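Local coordinates for protein pectate lyase II (Xanthomonas campestris pv. campestris, PDB 2QY1) that probably cleaves pectate, the polygalacturonate of plant cell walls, by beta-elimination, at residues 18-22 and 23-27; 88-91 and 92-96; 45-48 and 49-53. The protein carries 2 engineered substitutions. All coordinates share one frame; numbering follows the deposited sequence.

In the fold
All three contacts are local, each made within one continuous run of chain, in the order contact 1, contact 3, contact 2. The family fold is a right-handed parallel beta-helix, and contact 1 sits at its N-terminal end, where strand 18-20 leads into helix 23-32. Contact 3 lies in a surface loop after strand 39-43, the parallel neighbour of strand 18-20; its centre is about 17 Å from that of contact 1. Contact 2 is buried at the end of strand 87-91, its centre about 18 Å from the centre of contact 1 and about 27 Å from that of contact 3. Helix start, loop and turn are thus successive parts of the first coils.

Contact 1 (18-22 and 23-27); sequences VNVAT and FEAMQ
Thr22 begins helix 23-32 by capping it: its OG1 accepts a hydrogen bond from Ala25 N at 3.0 Å, with an N-H...O angle of 160°. The hydroxyl reaches that N-H because chi1, 64°, sets OG1 between the threonine's own N and carbonyl carbon, leaving CG2 beside the backbone N. Threonine suits an N-cap, since its short side chain can take up an amide that has no carbonyl of a preceding turn to bond to. Its carbonyl is used as well: Met26 N donates to Thr22 O at 3.0 Å, closing the first helical turn. Glu24 brings OE1 to 3.7 Å from Thr22 CB; an acidic group here would probably suit the positive end of the helix dipole.

Behind the cap lies an apolar face. Val20 CG2 meets Met26 CE at 3.9 Å, the two side chains crossing at about a right angle. Met26 is extended through chi2 and turns at chi3, -71°, which brings the terminal methyl over to the valine. The small Ala25 lets the strand come close, its CB 4.0 Å from Val20 CB, and the other valine methyl, CG1, rests against backbone, 3.6 Å from Ala25 O.

Val20 pairs with Asn42 and Thr44 through its backbone, while Met26 reaches Leu41 and Tyr43 on strand 39-43, and Phe23 and Met26 both touch Val66 of strand 65-69.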
# COMPACT_ATOMS: atom_id res chain seq x y z
N VAL A 18 -20.93 -0.72 13.37
CA VAL A 18 -20.99 -1.91 14.20
C VAL A 18 -19.66 -1.98 14.95
O VAL A 18 -18.60 -2.09 14.32
CB VAL A 18 -21.19 -3.18 13.33
CG1 VAL A 18 -21.22 -4.45 14.19
CG2 VAL A 18 -22.47 -3.07 12.50
N ASN A 19 -19.72 -1.87 16.27
CA ASN A 19 -18.51 -1.97 17.09
C ASN A 19 -17.99 -3.40 17.12
O ASN A 19 -18.72 -4.33 17.46
CB ASN A 19 -18.76 -1.46 18.51
CG ASN A 19 -19.19 -0.01 18.56
OD1 ASN A 19 -18.87 0.77 17.66
ND2 ASN A 19 -19.91 0.37 19.61
N VAL A 20 -16.73 -3.57 16.73
CA VAL A 20 -16.07 -4.87 16.77
C VAL A 20 -14.76 -4.76 17.54
O VAL A 20 -13.86 -4.01 17.15
CB VAL A 20 -15.87 -5.48 15.34
CG1 VAL A 20 -17.22 -5.77 14.69
CG2 VAL A 20 -15.04 -4.56 14.44
N ALA A 21 -14.65 -5.50 18.64
CA ALA A 21 -13.50 -5.40 19.53
C ALA A 21 -12.37 -6.35 19.15
O ALA A 21 -11.24 -6.21 19.63
CB ALA A 21 -13.92 -5.63 20.97
N THR A 22 -12.67 -7.33 18.30
CA THR A 22 -11.71 -8.37 17.95
C THR A 22 -11.71 -8.72 16.47
O THR A 22 -12.67 -8.45 15.74
CB THR A 22 -11.97 -9.68 18.73
OG1 THR A 22 -13.25 -10.22 18.36
CG2 THR A 22 -11.92 -9.47 20.25
N PHE A 23 -10.61 -9.35 16.08
CA PHE A 23 -10.45 -10.06 14.82
C PHE A 23 -11.68 -10.91 14.47
O PHE A 23 -12.24 -10.78 13.38
CB PHE A 23 -9.16 -10.91 14.95
CG PHE A 23 -8.99 -11.97 13.92
CD1 PHE A 23 -8.89 -11.65 12.57
CD2 PHE A 23 -8.88 -13.30 14.30
CE1 PHE A 23 -8.72 -12.64 11.62
CE2 PHE A 23 -8.70 -14.30 13.36
CZ PHE A 23 -8.62 -13.97 12.01
N GLU A 24 -12.12 -11.74 15.41
CA GLU A 24 -13.24 -12.66 15.19
C GLU A 24 -14.59 -11.94 15.05
O GLU A 24 -15.42 -12.32 14.22
CB GLU A 24 -13.31 -13.72 16.29
CG GLU A 24 -12.13 -14.70 16.30
CD GLU A 24 -10.92 -14.19 17.08
OE1 GLU A 24 -10.97 -13.05 17.61
OE2 GLU A 24 -9.92 -14.93 17.18
N ALA A 25 -14.80 -10.91 15.86
CA ALA A 25 -16.02 -10.11 15.79
C ALA A 25 -16.14 -9.39 14.45
O ALA A 25 -17.23 -9.29 13.89
CB ALA A 25 -16.08 -9.11 16.94
N MET A 26 -15.02 -8.90 13.93
CA MET A 26 -15.00 -8.23 12.63
C MET A 26 -15.40 -9.21 11.52
O MET A 26 -16.25 -8.89 10.68
CB MET A 26 -13.63 -7.61 12.33
CG MET A 26 -13.59 -6.77 11.05
SD MET A 26 -11.99 -6.01 10.73
CE MET A 26 -11.94 -4.75 12.00
N GLN A 27 -14.79 -10.39 11.53
CA GLN A 27 -15.09 -11.42 10.54
C GLN A 27 -16.56 -11.85 10.60
O GLN A 27 -17.22 -11.96 9.57
CB GLN A 27 -14.17 -12.64 10.70
CG GLN A 27 -14.26 -13.64 9.55
CD GLN A 27 -13.85 -13.04 8.22
OE1 GLN A 27 -12.69 -12.68 8.02
NE2 GLN A 27 -14.80 -12.93 7.30

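Contact 2 (88-91 and 92-96); sequences IRVV and GNAHN
Val90 and Ala94 meet across a turn at 92-94 that is made without a single hydrogen bond between 88-91 and 92-96. Their side chains supply the contact: Val90 CG1 meets Ala94 CB at 3.8 Å, and the same methyl of Ala94 also lies beside a carbonyl oxygen, 3.7 Å from Val91 O. Val90 presents CG1 because chi1, -178°, places that branch opposite the backbone N and beside the carbonyl carbon, on the inside of the bend. A branched valine fills that inner side, and alanine brings just one methyl to meet it, so the two can approach closely.

Gly92 makes the first change of direction, with phi at 78°, a value that a residue without a side chain takes up readily. Just before it, Val91 points away from the loop and touches Lys69 and Glu119 on the strands to either side.

Asn93 is the centre of an inverse gamma turn, in which Ala94 N donates to Gly92 O at 2.8 Å. Asn93 and His95 direct CB away from 88-91, and their side chains join each other: His95 NE2 donates to Asn93 OD1 at 2.7 Å. The bond is bent, 143° at the hydrogen, and the acceptor lies slightly out of the imidazole plane. His95 ND1 bonds to Ser127 OG, so both ring nitrogens are engaged and the ring's rotation is fixed.

Strand 87-91 lies between strands 65-69 and 116-119 in a parallel sheet. Val90 reaches Leu118 on the latter, and also Val97 and Ile99 on strand 97-105, the strand that follows the corner at Asn96.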
# COMPACT_ATOMS: atom_id res chain seq x y z
N ILE A 88 -5.82 -7.58 6.73
CA ILE A 88 -7.11 -7.48 6.04
C ILE A 88 -6.92 -7.85 4.57
O ILE A 88 -5.95 -7.44 3.93
CB ILE A 88 -7.73 -6.06 6.14
CG1 ILE A 88 -7.98 -5.68 7.60
CG2 ILE A 88 -9.04 -5.97 5.35
CD1 ILE A 88 -8.17 -4.18 7.83
N ARG A 89 -7.87 -8.61 4.05
CA ARG A 89 -7.84 -9.06 2.67
C ARG A 89 -9.16 -8.73 1.98
O ARG A 89 -10.23 -9.05 2.49
CB ARG A 89 -7.60 -10.56 2.66
CG ARG A 89 -7.04 -11.11 1.39
CD ARG A 89 -6.88 -12.61 1.59
NE ARG A 89 -6.65 -13.30 0.34
CZ ARG A 89 -6.95 -14.58 0.12
NH1 ARG A 89 -6.69 -15.12 -1.06
NH2 ARG A 89 -7.50 -15.31 1.08
N VAL A 90 -9.08 -8.09 0.81
CA VAL A 90 -10.27 -7.84 -0.01
C VAL A 90 -10.12 -8.61 -1.32
O VAL A 90 -9.17 -8.40 -2.07
CB VAL A 90 -10.49 -6.33 -0.29
CG1 VAL A 90 -11.76 -6.12 -1.11
CG2 VAL A 90 -10.57 -5.55 1.01
N VAL A 91 -11.05 -9.52 -1.58
CA VAL A 91 -10.85 -10.48 -2.66
C VAL A 91 -12.11 -10.73 -3.53
O VAL A 91 -13.24 -10.75 -3.03
CB VAL A 91 -10.18 -11.80 -2.12
CG1 VAL A 91 -10.98 -12.41 -0.99
CG2 VAL A 91 -9.92 -12.82 -3.23
N GLY A 92 -11.88 -10.89 -4.83
CA GLY A 92 -12.92 -11.26 -5.78
C GLY A 92 -13.83 -10.12 -6.17
O GLY A 92 -13.39 -8.97 -6.30
N ASN A 93 -15.11 -10.44 -6.37
CA ASN A 93 -16.12 -9.47 -6.78
C ASN A 93 -16.52 -8.57 -5.61
O ASN A 93 -17.62 -8.66 -5.08
CB ASN A 93 -17.34 -10.21 -7.36
CG ASN A 93 -18.27 -9.30 -8.14
OD1 ASN A 93 -17.91 -8.17 -8.50
ND2 ASN A 93 -19.46 -9.80 -8.43
N ALA A 94 -15.59 -7.70 -5.22
CA ALA A 94 -15.73 -6.87 -4.04
C ALA A 94 -15.40 -5.42 -4.39
O ALA A 94 -14.28 -5.13 -4.81
CB ALA A 94 -14.82 -7.37 -2.93
N HIS A 95 -16.37 -4.53 -4.21
CA HIS A 95 -16.22 -3.14 -4.65
C HIS A 95 -16.65 -2.12 -3.60
O HIS A 95 -17.45 -2.43 -2.72
CB HIS A 95 -17.01 -2.92 -5.95
CG HIS A 95 -16.77 -3.98 -6.98
ND1 HIS A 95 -15.65 -4.00 -7.77
CD2 HIS A 95 -17.50 -5.07 -7.33
CE1 HIS A 95 -15.70 -5.05 -8.58
NE2 HIS A 95 -16.81 -5.71 -8.33
N ASN A 96 -16.10 -0.91 -3.69
CA ASN A 96 -16.45 0.20 -2.80
C ASN A 96 -16.13 -0.12 -1.33
O ASN A 96 -17.02 -0.30 -0.50
CB ASN A 96 -17.92 0.60 -2.98
CG ASN A 96 -18.27 1.88 -2.25
OD1 ASN A 96 -17.47 2.81 -2.16
ND2 ASN A 96 -19.49 1.94 -1.72

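Contact 3 (45-48 and 49-53); sequences GKFD and FGTIK
The Phe47 ring turns its edge to the Phe49 ring in an offset edge-to-face pair, with centroids 5.3 Å apart and planes at 67°. Phe47 CD1 lies over one face of Phe49, toward the rim, 3.6 Å from Phe49 CD1. At the edge of Phe47, near its plane, Ile52 CD1 also approaches, 3.7 Å from Phe47 CE1. Chi1 of Phe47, -174°, carries the ring forward along the chain, alongside the residues that follow it. Phenylalanine suits both positions, since one ring supplies C-H groups and the other a pi face.

Beside the rings, in the loop after strand 39-43 of the parallel beta-helix, runs a short 3-10 turn, 49-51. Asp48 O takes two bonds, the i to i+3 bond from Thr51 N at 3.2 Å and one from Thr51 OG1 at 2.6 Å; the amide stands above the carbonyl plane, whereas the hydroxyl lies nearly in line with C=O. Threonine thus adds a second donor to the backbone bond of the turn. Asp48 OD1 accepts from Gly50 N, two residues on, at 3.0 Å from above the carboxylate plane, which makes an Asx turn. The short aspartate chain, CG anti to its N, reaches that amide without leaving the turn.

Lys53 curls back, its NZ donating to Gly50 O at 2.9 Å. Around this surface loop, Phe49 makes a further edge-to-face pair with Phe137, and Phe47 and Ile52 both touch Asn85.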
# COMPACT_ATOMS: atom_id res chain seq x y z
N GLY A 45 -10.47 -2.73 19.22
CA GLY A 45 -9.44 -3.54 19.87
C GLY A 45 -8.13 -2.79 19.99
O GLY A 45 -7.78 -1.98 19.13
N LYS A 46 -7.42 -3.03 21.09
CA LYS A 46 -6.15 -2.35 21.37
C LYS A 46 -5.06 -3.38 21.65
O LYS A 46 -4.72 -3.63 22.80
CB LYS A 46 -6.29 -1.41 22.56
CG LYS A 46 -7.36 -0.34 22.42
CD LYS A 46 -7.62 0.38 23.74
CE LYS A 46 -6.47 1.32 24.11
NZ LYS A 46 -6.42 2.52 23.22
N PHE A 47 -4.52 -3.97 20.59
CA PHE A 47 -3.44 -4.94 20.74
C PHE A 47 -2.18 -4.28 21.31
O PHE A 47 -1.72 -3.26 20.81
CB PHE A 47 -3.12 -5.63 19.41
CG PHE A 47 -2.11 -6.74 19.53
CD1 PHE A 47 -0.76 -6.49 19.31
CD2 PHE A 47 -2.52 -8.03 19.87
CE1 PHE A 47 0.18 -7.52 19.42
CE2 PHE A 47 -1.59 -9.06 19.98
CZ PHE A 47 -0.24 -8.80 19.76
N ASP A 48 -1.65 -4.89 22.37
CA ASP A 48 -0.40 -4.43 22.98
C ASP A 48 0.75 -5.12 22.27
O ASP A 48 0.96 -6.33 22.44
CB ASP A 48 -0.40 -4.74 24.48
CG ASP A 48 0.87 -4.27 25.18
OD1 ASP A 48 1.71 -3.58 24.55
OD2 ASP A 48 1.03 -4.58 26.38
N PHE A 49 1.51 -4.36 21.48
CA PHE A 49 2.62 -4.90 20.71
C PHE A 49 3.79 -5.35 21.59
O PHE A 49 4.62 -6.16 21.16
CB PHE A 49 3.08 -3.91 19.64
CG PHE A 49 2.06 -3.67 18.57
CD1 PHE A 49 1.80 -4.63 17.60
CD2 PHE A 49 1.34 -2.47 18.53
CE1 PHE A 49 0.84 -4.42 16.61
CE2 PHE A 49 0.39 -2.24 17.54
CZ PHE A 49 0.14 -3.22 16.57
N GLY A 50 3.84 -4.83 22.81
CA GLY A 50 4.83 -5.25 23.81
C GLY A 50 4.73 -6.71 24.20
O GLY A 50 5.67 -7.28 24.76
N THR A 51 3.58 -7.33 23.92
CA THR A 51 3.37 -8.76 24.19
C THR A 51 4.17 -9.66 23.24
O THR A 51 4.32 -10.85 23.50
CB THR A 51 1.88 -9.15 24.12
OG1 THR A 51 1.37 -8.90 22.80
CG2 THR A 51 1.06 -8.36 25.14
N ILE A 52 4.68 -9.08 22.15
CA ILE A 52 5.56 -9.79 21.23
C ILE A 52 7.02 -9.57 21.65
O ILE A 52 7.62 -8.53 21.35
CB ILE A 52 5.32 -9.38 19.75
CG1 ILE A 52 3.85 -9.62 19.36
CG2 ILE A 52 6.26 -10.14 18.81
CD1 ILE A 52 3.40 -8.89 18.10
N LYS A 53 7.56 -10.54 22.37
CA LYS A 53 8.90 -10.44 22.96
C LYS A 53 10.00 -10.87 22.00
O LYS A 53 11.19 -10.60 22.23
CB LYS A 53 8.98 -11.26 24.25
CG LYS A 53 8.34 -10.59 25.47
CD LYS A 53 6.84 -10.85 25.56
CE LYS A 53 6.27 -10.43 26.90
NZ LYS A 53 6.27 -8.95 27.11